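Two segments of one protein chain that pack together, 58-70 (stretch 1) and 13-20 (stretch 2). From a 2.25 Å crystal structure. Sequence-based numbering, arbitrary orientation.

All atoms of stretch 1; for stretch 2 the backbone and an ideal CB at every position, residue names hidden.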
# COMPACT_ATOMS: atom_id res chain seq x y z
N ARG A 58 7.60 -13.07 -2.55
CA ARG A 58 7.74 -14.28 -3.36
C ARG A 58 8.39 -13.97 -4.70
O ARG A 58 9.28 -14.69 -5.15
CB ARG A 58 6.37 -14.93 -3.59
CG ARG A 58 5.72 -15.51 -2.34
CD ARG A 58 4.29 -15.90 -2.66
NE ARG A 58 3.55 -16.36 -1.49
CZ ARG A 58 3.68 -17.56 -0.95
NH1 ARG A 58 4.53 -18.44 -1.46
NH2 ARG A 58 2.96 -17.89 0.12
N LEU A 59 7.94 -12.89 -5.33
CA LEU A 59 8.49 -12.48 -6.61
C LEU A 59 9.96 -12.08 -6.46
O LEU A 59 10.80 -12.42 -7.30
CB LEU A 59 7.67 -11.31 -7.16
CG LEU A 59 6.24 -11.66 -7.59
CD1 LEU A 59 5.46 -10.39 -7.88
CD2 LEU A 59 6.28 -12.58 -8.81
N ALA A 60 10.27 -11.36 -5.39
CA ALA A 60 11.64 -10.93 -5.12
C ALA A 60 12.54 -12.16 -5.09
O ALA A 60 13.63 -12.16 -5.67
CB ALA A 60 11.71 -10.21 -3.79
N LYS A 61 12.08 -13.19 -4.40
CA LYS A 61 12.84 -14.43 -4.26
C LYS A 61 13.02 -15.17 -5.59
O LYS A 61 14.14 -15.54 -5.95
CB LYS A 61 12.16 -15.34 -3.22
CG LYS A 61 12.77 -16.72 -3.05
CD LYS A 61 14.17 -16.67 -2.45
CE LYS A 61 14.76 -18.07 -2.30
NZ LYS A 61 13.99 -18.94 -1.36
N VAL A 62 11.93 -15.35 -6.33
CA VAL A 62 11.97 -16.04 -7.62
C VAL A 62 12.80 -15.33 -8.69
O VAL A 62 13.52 -15.97 -9.45
CB VAL A 62 10.53 -16.28 -8.18
CG1 VAL A 62 10.60 -16.76 -9.62
CG2 VAL A 62 9.79 -17.31 -7.33
N PHE A 63 12.72 -14.01 -8.74
CA PHE A 63 13.46 -13.29 -9.77
C PHE A 63 14.71 -12.56 -9.28
O PHE A 63 15.33 -11.82 -10.04
CB PHE A 63 12.52 -12.31 -10.48
CG PHE A 63 11.43 -12.98 -11.26
CD1 PHE A 63 11.72 -13.75 -12.38
CD2 PHE A 63 10.10 -12.85 -10.86
CE1 PHE A 63 10.71 -14.39 -13.09
CE2 PHE A 63 9.08 -13.49 -11.57
CZ PHE A 63 9.38 -14.25 -12.69
N ASP A 64 15.07 -12.77 -8.03
CA ASP A 64 16.25 -12.15 -7.45
C ASP A 64 16.25 -10.63 -7.57
O ASP A 64 17.16 -10.03 -8.14
CB ASP A 64 17.50 -12.74 -8.11
CG ASP A 64 18.78 -12.35 -7.39
OD1 ASP A 64 18.78 -12.32 -6.14
OD2 ASP A 64 19.79 -12.09 -8.08
N THR A 65 15.20 -10.01 -7.03
CA THR A 65 15.08 -8.56 -7.04
C THR A 65 14.82 -8.14 -5.60
O THR A 65 14.88 -8.97 -4.69
CB THR A 65 13.87 -8.07 -7.86
OG1 THR A 65 12.66 -8.42 -7.18
CG2 THR A 65 13.89 -8.71 -9.24
N THR A 66 14.55 -6.86 -5.39
CA THR A 66 14.23 -6.37 -4.06
C THR A 66 12.73 -6.49 -3.95
O THR A 66 12.04 -6.71 -4.95
CB THR A 66 14.59 -4.88 -3.88
OG1 THR A 66 13.91 -4.12 -4.89
CG2 THR A 66 16.08 -4.67 -3.99
N VAL A 67 12.20 -6.36 -2.74
CA VAL A 67 10.76 -6.42 -2.56
C VAL A 67 10.16 -5.13 -3.11
O VAL A 67 9.11 -5.13 -3.74
CB VAL A 67 10.37 -6.55 -1.07
CG1 VAL A 67 8.85 -6.58 -0.94
CG2 VAL A 67 10.99 -7.80 -0.47
N ASP A 68 10.86 -4.03 -2.87
CA ASP A 68 10.38 -2.73 -3.31
C ASP A 68 10.34 -2.55 -4.81
O ASP A 68 9.56 -1.75 -5.31
CB ASP A 68 11.17 -1.60 -2.65
CG ASP A 68 10.72 -1.35 -1.21
OD1 ASP A 68 9.75 -2.01 -0.78
OD2 ASP A 68 11.32 -0.50 -0.51
N PHE A 69 11.17 -3.29 -5.54
CA PHE A 69 11.14 -3.19 -6.99
C PHE A 69 9.68 -3.46 -7.40
O PHE A 69 9.11 -2.75 -8.22
CB PHE A 69 12.05 -4.25 -7.61
CG PHE A 69 11.80 -4.49 -9.07
CD1 PHE A 69 12.33 -3.64 -10.04
CD2 PHE A 69 11.01 -5.56 -9.48
CE1 PHE A 69 12.07 -3.86 -11.39
CE2 PHE A 69 10.74 -5.79 -10.83
CZ PHE A 69 11.28 -4.93 -11.79
N TRP A 70 9.08 -4.50 -6.81
CA TRP A 70 7.70 -4.82 -7.13
C TRP A 70 6.70 -3.89 -6.46
O TRP A 70 5.76 -3.43 -7.11
CB TRP A 70 7.39 -6.28 -6.76
CG TRP A 70 8.22 -7.27 -7.53
CD1 TRP A 70 9.34 -7.91 -7.10
CD2 TRP A 70 8.03 -7.64 -8.90
NE1 TRP A 70 9.88 -8.66 -8.12
CE2 TRP A 70 9.10 -8.51 -9.24
CE3 TRP A 70 7.08 -7.33 -9.89
CZ2 TRP A 70 9.24 -9.08 -10.51
CZ3 TRP A 70 7.22 -7.89 -11.16
CH2 TRP A 70 8.29 -8.75 -11.46
N UNK A 13 2.11 -6.24 -15.95
CA UNK A 13 2.70 -6.03 -17.27
C UNK A 13 4.21 -6.26 -17.23
O UNK A 13 4.78 -6.87 -18.13
CB UNK A 13 2.39 -4.62 -17.77
N UNK A 14 4.85 -5.76 -16.18
CA UNK A 14 6.29 -5.93 -16.04
C UNK A 14 6.59 -7.42 -15.96
O UNK A 14 7.54 -7.90 -16.58
CB UNK A 14 6.82 -5.19 -14.81
N UNK A 15 5.78 -8.14 -15.20
CA UNK A 15 5.96 -9.57 -15.02
C UNK A 15 5.79 -10.32 -16.34
O UNK A 15 6.63 -11.13 -16.73
CB UNK A 15 4.97 -10.10 -13.98
N UNK A 16 4.70 -10.02 -17.05
CA UNK A 16 4.41 -10.67 -18.32
C UNK A 16 5.34 -10.28 -19.47
O UNK A 16 5.97 -11.13 -20.08
CB UNK A 16 2.97 -10.36 -18.72
N UNK A 17 5.44 -8.98 -19.75
CA UNK A 17 6.26 -8.51 -20.86
C UNK A 17 7.77 -8.41 -20.63
O UNK A 17 8.53 -8.34 -21.59
CB UNK A 17 5.75 -7.13 -21.27
N UNK A 18 8.21 -8.41 -19.37
CA UNK A 18 9.65 -8.31 -19.11
C UNK A 18 10.29 -9.51 -18.41
O UNK A 18 11.51 -9.55 -18.24
CB UNK A 18 9.91 -7.06 -18.26
N UNK A 19 9.48 -10.49 -18.01
CA UNK A 19 10.04 -11.67 -17.36
C UNK A 19 9.53 -12.98 -17.95
O UNK A 19 10.32 -13.83 -18.36
CB UNK A 19 9.73 -11.63 -15.86
N UNK A 20 8.21 -13.14 -18.00
CA UNK A 20 7.63 -14.37 -18.52
C UNK A 20 7.86 -14.62 -20.00
O UNK A 20 8.24 -15.73 -20.39
CB UNK A 20 6.12 -14.36 -18.25

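Stretch 1 offers stretch 2 a largely apolar surface: the rings of Phe-63, Phe-69 and Trp-70, with the methyls of Leu-59 and Thr-65 beside them. The axes of helices 58-63 and 13-20 run nearly parallel, at 5°, but 13.3 Å apart, so large side chains must fill the space between them.

Position 13 has helical backbone angles and an ideal CB with nothing of stretch 1 within 5.5 Å. Almost any helix-tolerant residue would suit, polar ones included. It is Asp-13, whose backbone O accepts from the N of residue 17 at 2.7 Å.

At position 14 CA-to-CB points toward stretch 1, and the ideal CB lies 4.6 Å from Trp-70 CZ3 and 5.4 Å from Phe-69 CZ. Two aromatic rings without a free polar group at this point call for an aliphatic residue, such as valine, isoleucine, leucine or methionine. The residue is Ile-14. Its CG2 methyl comes within 4.1 Å of Phe-69 CZ and 4.3 Å of Trp-70 CZ3, while CD1 at the end of the longer branch leads away.

Position 15 points sideways, yet its ideal CB is 4.2 Å from Trp-70 CZ3, and Phe-63 and Leu-59 lie farther along. A side chain long enough to turn back among them is favoured, so leucine or methionine would be good candidates. It is Leu-15, with chi1 t and chi2 p. Its CD1 is 3.5 Å from Phe-63 CE2, 4.2 Å from Trp-70 CH2 and 4.4 Å from Leu-59 CD2, so one methyl touches three apolar side chains.

Positions 16 and 17 are out of reach, and stretch 1 sets no preference at either. They are Leu-16 and Tyr-17, which make no contact with it.

Position 18 points sideways, with no atom of stretch 1 within 5.5 Å of its ideal CB. A polar or charged residue would be as acceptable as an apolar one, and Glu-18 comes no nearer than 5.9 Å, between its OE1 and Phe-69 CZ.

Position 19 points toward stretch 1, its ideal CB 4.0 Å from Phe-63 CE1 and 5.5 Å from Trp-70 CH2. Beyond lies a long space bordered by Phe-63, Trp-70, Phe-69 and Thr-65, suited to a large flat side chain: phenylalanine, tyrosine or perhaps tryptophan. Tyr-19 has the largest covered area in stretch 2. Its CD2 is 3.5 Å from Phe-63 CD1, and the two rings meet obliquely, with planes at 42°. Farther along the ring, its CE1 is 3.9 Å from Trp-70 CH2. The OH reaches within 3.8 Å of Thr-65 CG2 and 4.1 Å of Phe-69 CZ, but makes no hydrogen bond to stretch 1.

At position 20 CA-to-CB again points sideways and the ideal CB is beyond 5.5 Å, so the choice is loose, though a long apolar chain could approach Phe-63. The residue is Leu-20; its end comes nearer, with CD2 4.5 Å from Phe-63 CZ. Its N donates to Leu-15 O at 2.9 Å, within the wider pi-type turn at 16-20.

Stretch 2 13-20: DILLYEYL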
# COMPACT_ATOMS: atom_id res chain seq x y z
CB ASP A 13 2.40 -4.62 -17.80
CG ASP A 13 0.93 -4.42 -18.14
OD1 ASP A 13 0.23 -5.43 -18.42
OD2 ASP A 13 0.48 -3.26 -18.14
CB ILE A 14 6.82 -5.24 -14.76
CG1 ILE A 14 6.61 -3.73 -14.85
CG2 ILE A 14 8.29 -5.57 -14.57
CD1 ILE A 14 7.35 -3.05 -16.00
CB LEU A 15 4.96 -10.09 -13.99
CG LEU A 15 4.97 -11.60 -13.72
CD1 LEU A 15 6.33 -12.01 -13.19
CD2 LEU A 15 3.86 -11.95 -12.72
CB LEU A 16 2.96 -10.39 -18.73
CG LEU A 16 2.43 -11.09 -19.99
CD1 LEU A 16 2.47 -12.60 -19.79
CD2 LEU A 16 1.00 -10.64 -20.27
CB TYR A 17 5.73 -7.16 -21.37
CG TYR A 17 4.30 -7.23 -21.85
CD1 TYR A 17 3.89 -8.22 -22.74
CD2 TYR A 17 3.34 -6.32 -21.39
CE1 TYR A 17 2.57 -8.31 -23.17
CE2 TYR A 17 2.01 -6.40 -21.82
CZ TYR A 17 1.63 -7.40 -22.71
OH TYR A 17 0.32 -7.50 -23.12
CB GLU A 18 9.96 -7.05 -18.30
CG GLU A 18 10.01 -5.78 -19.14
CD GLU A 18 10.52 -4.59 -18.35
OE1 GLU A 18 11.54 -4.73 -17.65
OE2 GLU A 18 9.90 -3.51 -18.45
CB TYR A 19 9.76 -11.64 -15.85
CG TYR A 19 10.70 -10.75 -15.05
CD1 TYR A 19 10.32 -9.45 -14.70
CD2 TYR A 19 11.97 -11.19 -14.68
CE1 TYR A 19 11.19 -8.62 -14.00
CE2 TYR A 19 12.85 -10.37 -13.98
CZ TYR A 19 12.45 -9.08 -13.64
OH TYR A 19 13.33 -8.25 -12.98
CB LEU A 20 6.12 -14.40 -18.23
CG LEU A 20 5.69 -14.37 -16.76
CD1 LEU A 20 4.21 -14.66 -16.69
CD2 LEU A 20 6.47 -15.40 -15.93
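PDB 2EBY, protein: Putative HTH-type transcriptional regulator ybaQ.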